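PDB 1VI8: 1,4-dihydroxy-2-naphthoyl-CoA hydrolase from Escherichia coli, which hydrolyses the thioester of 1,4-dihydroxy-2-naphthoyl-CoA, releasing 1,4-dihydroxy-2-naphthoate and CoA in menaquinone biosynthesis, and also acts on many other acyl-CoA thioesters. Local coordinates for the interface of chains A and B. Coordinates in Å, arbitrary orientation; residue numbers count along the deposited sequence, not the author numbering. Chains: chain A/B, Hypothetical protein ydiI.

The interface of chains A and B. Residues chain A 25, 46-47, 49; chain B 20-22, 25.
A:Arg47 and A:Ser46 meet B:Phe25 in a two-fold symmetric homodimer interface that joins two copies within the homotetramer of this PaaI-family thioesterase, a dimer of dimers, though the patch alone does not show which of the tetramer's interfaces this is; a loop of one subunit fits against the short helix 22-25 of the other. The stem of A:Arg47 crosses B:Phe25 at about a right angle, CG lying over one face just beyond the rim, 3.4 Å from CD2. Farther along, A:Arg47 NE comes within 3.6 Å of B:Phe25 CE2, while the guanidinium is tilted 54° from the ring and does not stack on it. Arginine suits this place because it offers methylenes to a neighbouring subunit and a polar head to its own. A chain extended from CG to NE carries that head back to chain A, where NH2 donates to A:Phe25 O at 2.9 Å, on a lone pair; this bond, nearly in the guanidinium plane, helps fix its rotation. With its CG anti to the backbone N (chi1 171°), A:Phe25 turns its ring toward the partner so that CZ meets the edge of B:Phe25 nearly at right angles, 3.9 Å from CD2. An alanine in place of B:Phe25 would probably leave the stem of A:Arg47 and A:Phe25 CZ without their aromatic partner and open a gap between the subunits. A:Ser46, small enough to admit the opposing backbone, sets OG 3.9 Å from B:Phe25 CZ. B:Gly20, whose positive phi glycine adopts easily, brings its carbonyl O within 3.3 Å of A:Ser46 CB. B:Met22 N donates to A:Lys49 O over 3.0 Å, a backbone bond independent of the lysine side chain. The flexible B:Met22 side chain bends at chi3 (-126°), bringing CE against A:Arg47 O. The patch centre is about 18 Å from A:Glu65, the likely catalytic residue; its apolar packing and backbone bond suggest a structural role, holding the oligomer together.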
loop_
_atom_site.group_PDB
_atom_site.type_symbol
_atom_site.label_atom_id
_atom_site.label_comp_id
_atom_site.label_asym_id
_atom_site.label_seq_id
_atom_site.Cartn_x
_atom_site.Cartn_y
_atom_site.Cartn_z
ATOM N N PHE A 25 21.907 8.056 -13.304
ATOM C CA PHE A 25 22.460 6.725 -13.538
ATOM C C PHE A 25 21.447 5.777 -14.187
ATOM O O PHE A 25 21.823 4.859 -14.918
ATOM C CB PHE A 25 22.983 6.145 -12.214
ATOM C CG PHE A 25 23.396 4.692 -12.288
ATOM C CD1 PHE A 25 24.572 4.313 -12.925
ATOM C CD2 PHE A 25 22.608 3.698 -11.707
ATOM C CE1 PHE A 25 24.956 2.966 -12.979
ATOM C CE2 PHE A 25 22.988 2.349 -11.760
ATOM C CZ PHE A 25 24.160 1.987 -12.395
ATOM N N SER A 46 19.530 -3.166 -18.939
ATOM C CA SER A 46 20.329 -3.890 -17.957
ATOM C C SER A 46 20.359 -3.229 -16.577
ATOM O O SER A 46 20.518 -3.915 -15.568
ATOM C CB SER A 46 21.763 -4.061 -18.473
ATOM O OG SER A 46 22.415 -2.808 -18.579
ATOM N N ARG A 47 20.200 -1.909 -16.531
ATOM C CA ARG A 47 20.233 -1.195 -15.257
ATOM C C ARG A 47 18.888 -1.135 -14.549
ATOM O O ARG A 47 18.818 -0.773 -13.368
ATOM C CB ARG A 47 20.757 0.231 -15.443
ATOM C CG ARG A 47 22.232 0.297 -15.772
ATOM C CD ARG A 47 22.761 1.717 -15.770
ATOM N NE ARG A 47 24.213 1.731 -15.958
ATOM C CZ ARG A 47 24.964 2.829 -16.010
ATOM N NH1 ARG A 47 26.276 2.719 -16.186
ATOM N NH2 ARG A 47 24.411 4.034 -15.889
ATOM N N LYS A 49 16.281 -3.795 -15.346
ATOM C CA LYS A 49 15.593 -5.082 -15.464
ATOM C C LYS A 49 15.871 -6.014 -14.294
ATOM O O LYS A 49 16.886 -5.888 -13.613
ATOM C CB LYS A 49 16.023 -5.821 -16.736
ATOM C CG LYS A 49 15.636 -5.182 -18.070
ATOM C CD LYS A 49 16.287 -5.943 -19.247
ATOM C CE LYS A 49 15.773 -5.437 -20.593
ATOM N NZ LYS A 49 16.340 -6.139 -21.800
ATOM N N GLY B 20 24.508 -8.585 -14.697
ATOM C CA GLY B 20 23.875 -8.127 -15.925
ATOM C C GLY B 20 22.555 -7.388 -15.765
ATOM O O GLY B 20 22.014 -6.879 -16.750
ATOM N N ASN B 21 22.014 -7.328 -14.550
ATOM C CA ASN B 21 20.762 -6.612 -14.352
ATOM C C ASN B 21 20.790 -5.653 -13.152
ATOM O O ASN B 21 21.836 -5.469 -12.520
ATOM C CB ASN B 21 19.575 -7.591 -14.284
ATOM C CG ASN B 21 19.755 -8.671 -13.240
ATOM O OD1 ASN B 21 19.667 -8.405 -12.044
ATOM N ND2 ASN B 21 20.004 -9.903 -13.690
ATOM N N MET B 22 19.650 -5.033 -12.850
ATOM C CA MET B 22 19.590 -4.052 -11.777
ATOM C C MET B 22 20.257 -4.445 -10.467
ATOM O O MET B 22 20.997 -3.647 -9.887
ATOM C CB MET B 22 18.149 -3.632 -11.513
ATOM C CG MET B 22 18.041 -2.533 -10.470
ATOM S SD MET B 22 16.493 -1.626 -10.551
ATOM C CE MET B 22 17.132 0.006 -10.668
ATOM N N PHE B 25 23.887 -4.185 -10.888
ATOM C CA PHE B 25 24.328 -2.811 -11.063
ATOM C C PHE B 25 24.310 -1.940 -9.816
ATOM O O PHE B 25 25.023 -0.950 -9.755
ATOM C CB PHE B 25 23.555 -2.146 -12.207
ATOM C CG PHE B 25 24.150 -2.423 -13.567
ATOM C CD1 PHE B 25 24.102 -3.709 -14.121
ATOM C CD2 PHE B 25 24.813 -1.413 -14.272
ATOM C CE1 PHE B 25 24.709 -3.983 -15.356
ATOM C CE2 PHE B 25 25.425 -1.677 -15.510
ATOM C CZ PHE B 25 25.373 -2.964 -16.052
#